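Long-range contacts in protein Pcdhgb2 (PDB 5SZR), which probably mediates calcium-dependent cell adhesion and may take part in establishing and maintaining specific neuronal connections in the brain: residues R343-V354 / T386-G396; N364-S375 / R402-G413. One frame throughout, in Å; residues are numbered along the deposited sequence.

Interaction 1: residues R343-V354 / T386-G396; sequences RAAEPGYLVTKV and TGEVRTARALG
T386 and G387 meet the partner strand at V354, whose N donates to G387 O; one water donates to both V354 O and T386 O. E388 runs alongside K353 with both side chains pointing the same way, its CG 4.0 Å from K353 CD. L350 crosses E388 at about a right angle, its CD1 touching E388 CB. The lysine amine stays beyond salt-bridge range of the carboxylate; instead R390 grips E388 OE1 side-on with NE and NH2, both from the same face of the carboxylate plane. V389 turns inward beside T352, the two side chains pointing the same way, and V389 N gives a bond of 2.7 Å to T352 O. V389 O in turn receives V351 N at 2.7 Å and, weakly, T352 N at 3.5 Å, so one carbonyl serves two successive residues.

R390 extends from CG to NE, and L350 CD1 lies over one guanidinium face, toward its rim. R390 NH1 meets G348 O at 2.7 Å, the acceptor tilted 21° from the guanidinium plane; the bonds to E388 OE1 and G348 O fix the group's rotation. T391 exchanges backbone bonds with G348 and Y349. Its chi1 of 64° sets OG1 between the backbone N and carbonyl carbon, 3.2 Å from E346 O, beside the type II turn E346–Y349. P347 CG then rests on the backbone at A394 N (3.9 Å). L395 finishes the contact by placing CD2 over the centre of the R343 guanidinium, 3.7 Å above its plane; both side chains also touch F427. The pairing of V351 and T352 with V389 is a classic beta bulge, here between antiparallel neighbours in one sheet of a cadherin beta-sandwich, the last of this fragment's four repeats.

Interaction 2: residues N364-S375 / R402-G413; sequences NAWLSYHVLQAS and RQRLLVAVRDGG. With CA (calcium ion), chain R; MAN (alpha-D-mannopyranose), chain U; MAN (alpha-D-mannopyranose), chain B.
The guanidinium of R410 is approached obliquely by H370 CG and by L372 CD2, while A408 CB lies over the centre of one face. The imidazole of H370 is turned 47° against it, with A408 O near the ring edge, and H370 NE2 shares a 2.6 Å hydrogen bond with S368 OG, either being the possible donor. At the guanidinium edge sits a mannose of a glycan carried by the protein: R410 NE donates to its O5 at 2.9 Å, and NH2 reaches the same oxygen. R404 is met edge-on too, its NH2 giving Q373 OE1 a bond of 3.0 Å in the guanidinium plane; a second such mannose takes a weak bond from NH1. On the other side of the sheet, V409 CG2 makes a CH-pi contact over the Y369 ring, 4.1 Å from its centroid.

Backbone bonds tie S368 to R410 and H370 to A408. L406 O accepts from both L372 N and Q373 N, a classic bulge that swings L372 over A408.

N364 O (2.3 Å) and D411 OD2 (2.6 Å) bind one calcium, completed by N319, N321, D358 and D360; the D411 carboxylate also has a partner in L417. The chemistry thus changes along the pair: metal ligation joins its loops, while R410 donates directionally to neutral sugar oxygens and R404 only weakly, a surface contact with the protein's own glycans.

Both contacts pair antiparallel strands across a bulge, but in opposite sheets of the same cadherin repeat. Interaction 1 joins inner strands 350-357 and 388-391 of one sheet; interaction 2 joins strand 402-410 to 368-374, at the margin of the other. Their inward faces meet in the shared core, where Y369 packs on V354 and G387, and V389 on L405. Their segments alternate along the chain, so the chain passes back and forth between the two sheets. Outwardly they differ: interaction 1 carries an arginine–glutamate salt bridge and a type II turn at the end of the repeat away from the calcium, whereas interaction 2 faces mannoses and reaches the calcium site toward the preceding repeat.

Interaction 1: residues R343-V354 / T386-G396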
loop_
_atom_site.group_PDB
_atom_site.type_symbol
_atom_site.label_atom_id
_atom_site.label_comp_id
_atom_site.label_asym_id
_atom_site.label_seq_id
_atom_site.Cartn_x
_atom_site.Cartn_y
_atom_site.Cartn_z
ATOM N N ARG A 343 25.796 -14.706 -82.079
ATOM C CA ARG A 343 26.816 -13.665 -82.071
ATOM C C ARG A 343 26.240 -12.310 -82.455
ATOM O O ARG A 343 26.713 -11.276 -81.968
ATOM C CB ARG A 343 27.964 -14.042 -83.009
ATOM C CG ARG A 343 28.872 -15.124 -82.456
ATOM C CD ARG A 343 30.061 -15.381 -83.370
ATOM N NE ARG A 343 31.293 -15.540 -82.606
ATOM C CZ ARG A 343 32.202 -14.581 -82.450
ATOM N NH1 ARG A 343 32.021 -13.395 -83.017
ATOM N NH2 ARG A 343 33.294 -14.811 -81.732
ATOM N N ALA A 344 25.226 -12.293 -83.312
ATOM C CA ALA A 344 24.551 -11.059 -83.693
ATOM C C ALA A 344 23.614 -10.520 -82.604
ATOM O O ALA A 344 22.790 -9.651 -82.933
ATOM C CB ALA A 344 23.770 -11.273 -84.991
ATOM N N ALA A 345 23.703 -10.989 -81.360
ATOM C CA ALA A 345 22.807 -10.516 -80.312
ATOM C C ALA A 345 23.032 -9.036 -80.039
ATOM O O ALA A 345 24.169 -8.588 -79.873
ATOM C CB ALA A 345 23.012 -11.322 -79.029
ATOM N N GLU A 346 21.941 -8.280 -79.999
ATOM C CA GLU A 346 21.988 -6.874 -79.641
ATOM C C GLU A 346 22.099 -6.724 -78.125
ATOM O O GLU A 346 21.634 -7.589 -77.377
ATOM C CB GLU A 346 20.736 -6.157 -80.140
ATOM C CG GLU A 346 20.378 -6.453 -81.587
ATOM C CD GLU A 346 21.343 -5.825 -82.575
ATOM O OE1 GLU A 346 21.930 -4.770 -82.248
ATOM O OE2 GLU A 346 21.516 -6.388 -83.678
ATOM N N PRO A 347 22.722 -5.646 -77.648
ATOM C CA PRO A 347 22.831 -5.436 -76.200
ATOM C C PRO A 347 21.467 -5.517 -75.527
ATOM O O PRO A 347 20.469 -5.006 -76.038
ATOM C CB PRO A 347 23.436 -4.032 -76.093
ATOM C CG PRO A 347 24.211 -3.870 -77.358
ATOM C CD PRO A 347 23.414 -4.591 -78.412
ATOM N N GLY A 348 21.432 -6.184 -74.376
ATOM C CA GLY A 348 20.198 -6.450 -73.672
ATOM C C GLY A 348 19.648 -7.844 -73.882
ATOM O O GLY A 348 18.697 -8.227 -73.186
ATOM N N TYR A 349 20.214 -8.602 -74.823
ATOM C CA TYR A 349 19.809 -9.985 -75.050
ATOM C C TYR A 349 19.892 -10.779 -73.755
ATOM O O TYR A 349 20.944 -10.829 -73.112
ATOM C CB TYR A 349 20.706 -10.619 -76.122
ATOM C CG TYR A 349 20.365 -12.057 -76.452
ATOM C CD1 TYR A 349 19.554 -12.366 -77.535
ATOM C CD2 TYR A 349 20.851 -13.105 -75.677
ATOM C CE1 TYR A 349 19.233 -13.676 -77.835
ATOM C CE2 TYR A 349 20.536 -14.416 -75.970
ATOM C CZ TYR A 349 19.729 -14.696 -77.049
ATOM O OH TYR A 349 19.416 -16.003 -77.338
ATOM N N LEU A 350 18.779 -11.406 -73.378
ATOM C CA LEU A 350 18.703 -12.154 -72.125
ATOM C C LEU A 350 19.280 -13.551 -72.332
ATOM O O LEU A 350 18.643 -14.412 -72.949
ATOM C CB LEU A 350 17.260 -12.225 -71.632
ATOM C CG LEU A 350 17.069 -13.046 -70.355
ATOM C CD1 LEU A 350 17.717 -12.348 -69.167
ATOM C CD2 LEU A 350 15.596 -13.325 -70.092
ATOM N N VAL A 351 20.489 -13.780 -71.817
ATOM C CA VAL A 351 21.111 -15.098 -71.932
ATOM C C VAL A 351 20.406 -16.093 -71.022
ATOM O O VAL A 351 19.987 -17.174 -71.455
ATOM C CB VAL A 351 22.613 -15.012 -71.610
ATOM C CG1 VAL A 351 23.249 -16.391 -71.677
ATOM C CG2 VAL A 351 23.299 -14.050 -72.555
ATOM N N THR A 352 20.268 -15.742 -69.750
ATOM C CA THR A 352 19.529 -16.552 -68.793
ATOM C C THR A 352 19.245 -15.686 -67.574
ATOM O O THR A 352 19.665 -14.528 -67.492
ATOM C CB THR A 352 20.294 -17.826 -68.413
ATOM O OG1 THR A 352 19.477 -18.642 -67.564
ATOM C CG2 THR A 352 21.583 -17.480 -67.679
ATOM N N LYS A 353 18.524 -16.263 -66.621
ATOM C CA LYS A 353 18.107 -15.549 -65.424
ATOM C C LYS A 353 18.300 -16.472 -64.234
ATOM O O LYS A 353 17.676 -17.535 -64.167
ATOM C CB LYS A 353 16.649 -15.103 -65.542
ATOM C CG LYS A 353 16.098 -14.387 -64.333
ATOM C CD LYS A 353 14.691 -13.909 -64.631
ATOM C CE LYS A 353 13.994 -13.380 -63.404
ATOM N NZ LYS A 353 12.633 -12.902 -63.765
ATOM N N VAL A 354 19.181 -16.085 -63.315
ATOM C CA VAL A 354 19.307 -16.818 -62.064
ATOM C C VAL A 354 18.047 -16.594 -61.240
ATOM O O VAL A 354 17.613 -15.452 -61.042
ATOM C CB VAL A 354 20.565 -16.380 -61.301
ATOM C CG1 VAL A 354 20.814 -17.293 -60.116
ATOM C CG2 VAL A 354 21.765 -16.372 -62.232
ATOM N N THR A 386 17.633 -8.511 -60.118
ATOM C CA THR A 386 16.864 -9.404 -60.975
ATOM C C THR A 386 17.568 -10.729 -61.248
ATOM O O THR A 386 16.899 -11.742 -61.485
ATOM C CB THR A 386 16.543 -8.711 -62.303
ATOM O OG1 THR A 386 17.760 -8.451 -63.012
ATOM C CG2 THR A 386 15.825 -7.393 -62.049
ATOM N N GLY A 387 18.896 -10.762 -61.199
ATOM C CA GLY A 387 19.582 -11.977 -61.587
ATOM C C GLY A 387 19.476 -12.287 -63.063
ATOM O O GLY A 387 19.682 -13.435 -63.468
ATOM N N GLU A 388 19.135 -11.290 -63.877
ATOM C CA GLU A 388 19.090 -11.456 -65.321
ATOM C C GLU A 388 20.489 -11.288 -65.895
ATOM O O GLU A 388 21.177 -10.304 -65.600
ATOM C CB GLU A 388 18.134 -10.438 -65.943
ATOM C CG GLU A 388 16.707 -10.537 -65.430
ATOM C CD GLU A 388 15.843 -9.373 -65.876
ATOM O OE1 GLU A 388 16.399 -8.397 -66.423
ATOM O OE2 GLU A 388 14.610 -9.434 -65.678
ATOM N N VAL A 389 20.912 -12.257 -66.700
ATOM C CA VAL A 389 22.212 -12.236 -67.356
ATOM C C VAL A 389 21.991 -11.764 -68.785
ATOM O O VAL A 389 21.399 -12.480 -69.600
ATOM C CB VAL A 389 22.881 -13.616 -67.321
ATOM C CG1 VAL A 389 24.183 -13.605 -68.122
ATOM C CG2 VAL A 389 23.116 -14.056 -65.883
ATOM N N ARG A 390 22.458 -10.558 -69.096
ATOM C CA ARG A 390 22.278 -9.972 -70.413
ATOM C C ARG A 390 23.627 -9.636 -71.032
ATOM O O ARG A 390 24.627 -9.446 -70.332
ATOM C CB ARG A 390 21.403 -8.713 -70.341
ATOM C CG ARG A 390 19.982 -9.003 -69.876
ATOM C CD ARG A 390 19.184 -7.748 -69.547
ATOM N NE ARG A 390 17.845 -8.099 -69.082
ATOM C CZ ARG A 390 16.775 -8.185 -69.868
ATOM N NH1 ARG A 390 16.880 -7.934 -71.165
ATOM N NH2 ARG A 390 15.599 -8.523 -69.358
ATOM N N THR A 391 23.655 -9.581 -72.361
ATOM C CA THR A 391 24.800 -8.992 -73.038
ATOM C C THR A 391 24.778 -7.485 -72.824
ATOM O O THR A 391 23.717 -6.856 -72.854
ATOM C CB THR A 391 24.784 -9.310 -74.537
ATOM O OG1 THR A 391 23.637 -8.707 -75.146
ATOM C CG2 THR A 391 24.745 -10.818 -74.775
ATOM N N ALA A 392 25.954 -6.907 -72.586
ATOM C CA ALA A 392 26.057 -5.478 -72.341
ATOM C C ALA A 392 26.640 -4.708 -73.515
ATOM O O ALA A 392 26.522 -3.477 -73.544
ATOM C CB ALA A 392 26.901 -5.206 -71.088
ATOM N N ARG A 393 27.259 -5.391 -74.473
ATOM C CA ARG A 393 27.842 -4.734 -75.630
ATOM C C ARG A 393 27.817 -5.705 -76.803
ATOM O O ARG A 393 27.746 -6.925 -76.624
ATOM C CB ARG A 393 29.277 -4.269 -75.349
ATOM C CG ARG A 393 30.285 -5.405 -75.237
ATOM C CD ARG A 393 31.711 -4.886 -75.254
ATOM N NE ARG A 393 32.674 -5.942 -75.563
ATOM C CZ ARG A 393 33.375 -6.607 -74.651
ATOM N NH1 ARG A 393 34.228 -7.551 -75.029
ATOM N NH2 ARG A 393 33.228 -6.324 -73.361
ATOM N N ALA A 394 27.865 -5.148 -78.010
ATOM C CA ALA A 394 27.936 -5.986 -79.196
ATOM C C ALA A 394 29.197 -6.836 -79.146
ATOM O O ALA A 394 30.271 -6.362 -78.764
ATOM C CB ALA A 394 27.916 -5.134 -80.464
ATOM N N LEU A 395 29.057 -8.105 -79.512
ATOM C CA LEU A 395 30.191 -9.015 -79.479
ATOM C C LEU A 395 31.254 -8.577 -80.480
ATOM O O LEU A 395 30.952 -8.285 -81.641
ATOM C CB LEU A 395 29.722 -10.438 -79.778
ATOM C CG LEU A 395 30.718 -11.541 -79.437
ATOM C CD1 LEU A 395 31.101 -11.465 -77.973
ATOM C CD2 LEU A 395 30.126 -12.895 -79.769
ATOM N N GLY A 396 32.508 -8.517 -80.019
ATOM C CA GLY A 396 33.601 -8.094 -80.866
ATOM C C GLY A 396 34.304 -9.255 -81.547
ATOM O O GLY A 396 34.136 -10.419 -81.182
HETATM O O HOH W 1 15.654 -14.148 -59.800
#

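Interaction 2: residues N364-S375 / R402-G413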
loop_
_atom_site.group_PDB
_atom_site.type_symbol
_atom_site.label_atom_id
_atom_site.label_comp_id
_atom_site.label_asym_id
_atom_site.label_seq_id
_atom_site.Cartn_x
_atom_site.Cartn_y
_atom_site.Cartn_z
ATOM N N ASN A 364 17.076 -10.352 -44.339
ATOM C CA ASN A 364 17.660 -11.688 -44.320
ATOM C C ASN A 364 17.310 -12.484 -45.573
ATOM O O ASN A 364 17.977 -13.481 -45.870
ATOM C CB ASN A 364 17.206 -12.446 -43.066
ATOM C CG ASN A 364 17.785 -11.868 -41.783
ATOM O OD1 ASN A 364 18.938 -11.441 -41.742
ATOM N ND2 ASN A 364 16.979 -11.858 -40.722
ATOM N N ALA A 365 16.290 -12.059 -46.329
ATOM C CA ALA A 365 15.914 -12.745 -47.562
ATOM C C ALA A 365 15.874 -11.806 -48.765
ATOM O O ALA A 365 15.280 -12.155 -49.790
ATOM C CB ALA A 365 14.561 -13.445 -47.400
ATOM N N TRP A 366 16.484 -10.624 -48.668
ATOM C CA TRP A 366 16.550 -9.688 -49.788
ATOM C C TRP A 366 17.770 -10.040 -50.636
ATOM O O TRP A 366 18.911 -9.779 -50.239
ATOM C CB TRP A 366 16.619 -8.246 -49.295
ATOM C CG TRP A 366 16.315 -7.233 -50.363
ATOM C CD1 TRP A 366 15.822 -7.482 -51.615
ATOM C CD2 TRP A 366 16.496 -5.814 -50.280
ATOM N NE1 TRP A 366 15.676 -6.304 -52.309
ATOM C CE2 TRP A 366 16.083 -5.266 -51.512
ATOM C CE3 TRP A 366 16.968 -4.954 -49.285
ATOM C CZ2 TRP A 366 16.127 -3.899 -51.773
ATOM C CZ3 TRP A 366 17.004 -3.592 -49.544
ATOM C CH2 TRP A 366 16.584 -3.079 -50.779
ATOM N N LEU A 367 17.536 -10.627 -51.801
ATOM C CA LEU A 367 18.623 -11.207 -52.574
ATOM C C LEU A 367 19.231 -10.193 -53.531
ATOM O O LEU A 367 18.534 -9.342 -54.092
ATOM C CB LEU A 367 18.135 -12.435 -53.341
ATOM C CG LEU A 367 17.530 -13.473 -52.400
ATOM C CD1 LEU A 367 17.301 -14.785 -53.125
ATOM C CD2 LEU A 367 18.411 -13.668 -51.162
ATOM N N SER A 368 20.546 -10.284 -53.697
ATOM C CA SER A 368 21.285 -9.464 -54.640
ATOM C C SER A 368 22.291 -10.356 -55.348
ATOM O O SER A 368 22.858 -11.266 -54.734
ATOM C CB SER A 368 22.000 -8.304 -53.951
ATOM O OG SER A 368 23.176 -8.759 -53.305
ATOM N N TYR A 369 22.513 -10.084 -56.631
ATOM C CA TYR A 369 23.265 -10.956 -57.522
ATOM C C TYR A 369 24.551 -10.265 -57.953
ATOM O O TYR A 369 24.523 -9.106 -58.374
ATOM C CB TYR A 369 22.414 -11.322 -58.739
ATOM C CG TYR A 369 21.158 -12.086 -58.373
ATOM C CD1 TYR A 369 21.119 -13.472 -58.464
ATOM C CD2 TYR A 369 20.017 -11.424 -57.928
ATOM C CE1 TYR A 369 19.982 -14.178 -58.129
ATOM C CE2 TYR A 369 18.867 -12.124 -57.583
ATOM C CZ TYR A 369 18.858 -13.500 -57.682
ATOM O OH TYR A 369 17.723 -14.204 -57.347
ATOM N N HIS A 370 25.673 -10.975 -57.851
ATOM C CA HIS A 370 26.983 -10.390 -58.095
ATOM C C HIS A 370 27.824 -11.303 -58.973
ATOM O O HIS A 370 27.749 -12.531 -58.861
ATOM C CB HIS A 370 27.722 -10.129 -56.782
ATOM C CG HIS A 370 26.933 -9.326 -55.796
ATOM N ND1 HIS A 370 27.069 -7.961 -55.670
ATOM C CD2 HIS A 370 25.999 -9.698 -54.889
ATOM C CE1 HIS A 370 26.253 -7.526 -54.726
ATOM N NE2 HIS A 370 25.592 -8.560 -54.238
ATOM N N VAL A 371 28.623 -10.693 -59.848
ATOM C CA VAL A 371 29.618 -11.409 -60.639
ATOM C C VAL A 371 30.900 -11.489 -59.824
ATOM O O VAL A 371 31.490 -10.459 -59.483
ATOM C CB VAL A 371 29.872 -10.716 -61.987
ATOM C CG1 VAL A 371 31.076 -11.353 -62.697
ATOM C CG2 VAL A 371 28.637 -10.793 -62.871
ATOM N N LEU A 372 31.339 -12.707 -59.512
ATOM C CA LEU A 372 32.616 -12.856 -58.825
ATOM C C LEU A 372 33.775 -12.958 -59.809
ATOM O O LEU A 372 34.831 -12.351 -59.591
ATOM C CB LEU A 372 32.589 -14.086 -57.912
ATOM C CG LEU A 372 31.429 -14.181 -56.914
ATOM C CD1 LEU A 372 31.544 -15.459 -56.092
ATOM C CD2 LEU A 372 31.357 -12.949 -55.998
ATOM N N GLN A 373 33.595 -13.711 -60.895
ATOM C CA GLN A 373 34.619 -13.880 -61.914
ATOM C C GLN A 373 33.968 -13.791 -63.282
ATOM O O GLN A 373 32.838 -14.253 -63.471
ATOM C CB GLN A 373 35.343 -15.222 -61.765
ATOM C CG GLN A 373 36.113 -15.376 -60.470
ATOM C CD GLN A 373 36.586 -16.797 -60.236
ATOM O OE1 GLN A 373 36.230 -17.717 -60.977
ATOM N NE2 GLN A 373 37.392 -16.985 -59.199
ATOM N N ALA A 374 34.682 -13.190 -64.231
ATOM C CA ALA A 374 34.207 -13.064 -65.601
ATOM C C ALA A 374 35.385 -13.220 -66.547
ATOM O O ALA A 374 36.432 -12.600 -66.335
ATOM C CB ALA A 374 33.520 -11.715 -65.833
ATOM N N SER A 375 35.219 -14.051 -67.582
ATOM C CA SER A 375 36.282 -14.196 -68.571
ATOM C C SER A 375 36.467 -12.930 -69.395
ATOM O O SER A 375 37.541 -12.726 -69.967
ATOM C CB SER A 375 36.008 -15.395 -69.487
ATOM O OG SER A 375 34.688 -15.369 -69.999
ATOM N N ARG A 402 33.858 -19.018 -76.155
ATOM C CA ARG A 402 33.505 -19.579 -74.858
ATOM C C ARG A 402 33.703 -18.532 -73.771
ATOM O O ARG A 402 34.782 -17.939 -73.662
ATOM C CB ARG A 402 34.351 -20.814 -74.544
ATOM C CG ARG A 402 34.135 -22.002 -75.469
ATOM C CD ARG A 402 34.791 -23.243 -74.879
ATOM N NE ARG A 402 34.372 -23.444 -73.491
ATOM C CZ ARG A 402 33.564 -24.417 -73.083
ATOM N NH1 ARG A 402 33.098 -25.302 -73.956
ATOM N NH2 ARG A 402 33.234 -24.514 -71.798
ATOM N N GLN A 403 32.667 -18.320 -72.962
ATOM C CA GLN A 403 32.705 -17.363 -71.867
ATOM C C GLN A 403 32.276 -18.046 -70.577
ATOM O O GLN A 403 31.517 -19.019 -70.594
ATOM C CB GLN A 403 31.802 -16.156 -72.147
ATOM C CG GLN A 403 32.244 -15.326 -73.337
ATOM C CD GLN A 403 33.447 -14.465 -73.020
ATOM O OE1 GLN A 403 33.702 -14.144 -71.857
ATOM N NE2 GLN A 403 34.193 -14.083 -74.051
ATOM N N ARG A 404 32.763 -17.527 -69.456
ATOM C CA ARG A 404 32.480 -18.125 -68.158
ATOM C C ARG A 404 32.246 -17.040 -67.120
ATOM O O ARG A 404 33.060 -16.122 -66.984
ATOM C CB ARG A 404 33.628 -19.033 -67.717
ATOM C CG ARG A 404 33.516 -19.528 -66.290
ATOM C CD ARG A 404 34.742 -20.343 -65.924
ATOM N NE ARG A 404 34.688 -20.843 -64.556
ATOM C CZ ARG A 404 34.982 -20.117 -63.483
ATOM N NH1 ARG A 404 34.911 -20.662 -62.277
ATOM N NH2 ARG A 404 35.340 -18.844 -63.612
ATOM N N LEU A 405 31.135 -17.158 -66.391
ATOM C CA LEU A 405 30.782 -16.262 -65.298
ATOM C C LEU A 405 30.615 -17.068 -64.017
ATOM O O LEU A 405 29.948 -18.108 -64.018
ATOM C CB LEU A 405 29.478 -15.509 -65.583
ATOM C CG LEU A 405 29.349 -14.398 -66.624
ATOM C CD1 LEU A 405 27.949 -13.815 -66.539
ATOM C CD2 LEU A 405 30.378 -13.312 -66.415
ATOM N N LEU A 406 31.205 -16.580 -62.925
ATOM C CA LEU A 406 30.982 -17.130 -61.590
ATOM C C LEU A 406 30.153 -16.114 -60.816
ATOM O O LEU A 406 30.650 -15.040 -60.464
ATOM C CB LEU A 406 32.301 -17.433 -60.881
ATOM C CG LEU A 406 32.167 -17.864 -59.413
ATOM C CD1 LEU A 406 31.272 -19.091 -59.290
ATOM C CD2 LEU A 406 33.530 -18.132 -58.785
ATOM N N VAL A 407 28.894 -16.450 -60.554
ATOM C CA VAL A 407 27.945 -15.513 -59.967
ATOM C C VAL A 407 27.603 -15.941 -58.546
ATOM O O VAL A 407 27.614 -17.129 -58.202
ATOM C CB VAL A 407 26.663 -15.384 -60.816
ATOM C CG1 VAL A 407 27.004 -14.940 -62.229
ATOM C CG2 VAL A 407 25.897 -16.698 -60.829
ATOM N N ALA A 408 27.284 -14.950 -57.718
ATOM C CA ALA A 408 26.918 -15.172 -56.328
ATOM C C ALA A 408 25.591 -14.482 -56.051
ATOM O O ALA A 408 25.422 -13.299 -56.373
ATOM C CB ALA A 408 28.002 -14.644 -55.377
ATOM N N VAL A 409 24.653 -15.218 -55.467
ATOM C CA VAL A 409 23.407 -14.651 -54.970
ATOM C C VAL A 409 23.520 -14.558 -53.453
ATOM O O VAL A 409 23.702 -15.575 -52.771
ATOM C CB VAL A 409 22.189 -15.482 -55.410
ATOM C CG1 VAL A 409 22.433 -16.971 -55.197
ATOM C CG2 VAL A 409 20.938 -15.021 -54.693
ATOM N N ARG A 410 23.443 -13.334 -52.929
ATOM C CA ARG A 410 23.636 -13.053 -51.514
ATOM C C ARG A 410 22.361 -12.480 -50.910
ATOM O O ARG A 410 21.585 -11.803 -51.590
ATOM C CB ARG A 410 24.781 -12.058 -51.296
ATOM C CG ARG A 410 26.100 -12.485 -51.904
ATOM C CD ARG A 410 27.259 -11.637 -51.398
ATOM N NE ARG A 410 28.514 -12.380 -51.489
ATOM C CZ ARG A 410 29.501 -12.104 -52.335
ATOM N NH1 ARG A 410 29.404 -11.074 -53.165
ATOM N NH2 ARG A 410 30.596 -12.851 -52.333
ATOM N N ASP A 411 22.146 -12.749 -49.626
ATOM C CA ASP A 411 21.064 -12.077 -48.928
ATOM C C ASP A 411 21.600 -10.804 -48.273
ATOM O O ASP A 411 22.785 -10.472 -48.374
ATOM C CB ASP A 411 20.380 -13.015 -47.924
ATOM C CG ASP A 411 21.323 -13.549 -46.849
ATOM O OD1 ASP A 411 22.304 -12.870 -46.481
ATOM O OD2 ASP A 411 21.061 -14.665 -46.354
ATOM N N GLY A 412 20.718 -10.070 -47.607
ATOM C CA GLY A 412 21.111 -8.813 -47.008
ATOM C C GLY A 412 21.367 -8.913 -45.519
ATOM O O GLY A 412 21.398 -7.900 -44.819
ATOM N N GLY A 413 21.562 -10.134 -45.030
ATOM C CA GLY A 413 21.828 -10.362 -43.628
ATOM C C GLY A 413 23.242 -9.983 -43.235
ATOM O O GLY A 413 24.078 -9.597 -44.053
HETATM CA CA CA R . 18.761 -15.673 -45.595
HETATM C C1 MAN U . 28.721 -16.072 -51.175
HETATM C C2 MAN U . 29.769 -17.191 -51.192
HETATM C C3 MAN U . 30.102 -17.588 -49.753
HETATM C C4 MAN U . 30.576 -16.364 -48.974
HETATM C C5 MAN U . 29.451 -15.318 -48.982
HETATM C C6 MAN U . 29.822 -14.027 -48.283
HETATM O O2 MAN U . 30.999 -16.714 -51.760
HETATM O O3 MAN U . 31.072 -18.623 -49.685
HETATM O O4 MAN U . 30.897 -16.722 -47.633
HETATM O O5 MAN U . 29.113 -14.987 -50.361
HETATM O O6 MAN U . 28.954 -13.008 -48.770
HETATM C C1 MAN B . 31.110 -23.096 -60.839
HETATM C C2 MAN B . 31.854 -22.761 -59.546
HETATM C C3 MAN B . 33.348 -22.607 -59.852
HETATM C C4 MAN B . 33.902 -23.867 -60.537
HETATM C C5 MAN B . 33.096 -24.198 -61.806
HETATM C C6 MAN B . 33.473 -25.559 -62.388
HETATM O O2 MAN B . 31.745 -23.834 -58.600
HETATM O O3 MAN B . 34.113 -22.305 -58.685
HETATM O O4 MAN B . 35.258 -23.657 -60.895
HETATM O O5 MAN B . 31.659 -24.225 -61.512
HETATM O O6 MAN B . 32.755 -25.758 -63.604
HETATM O O HOH W 2 22.421 -8.223 -50.306
#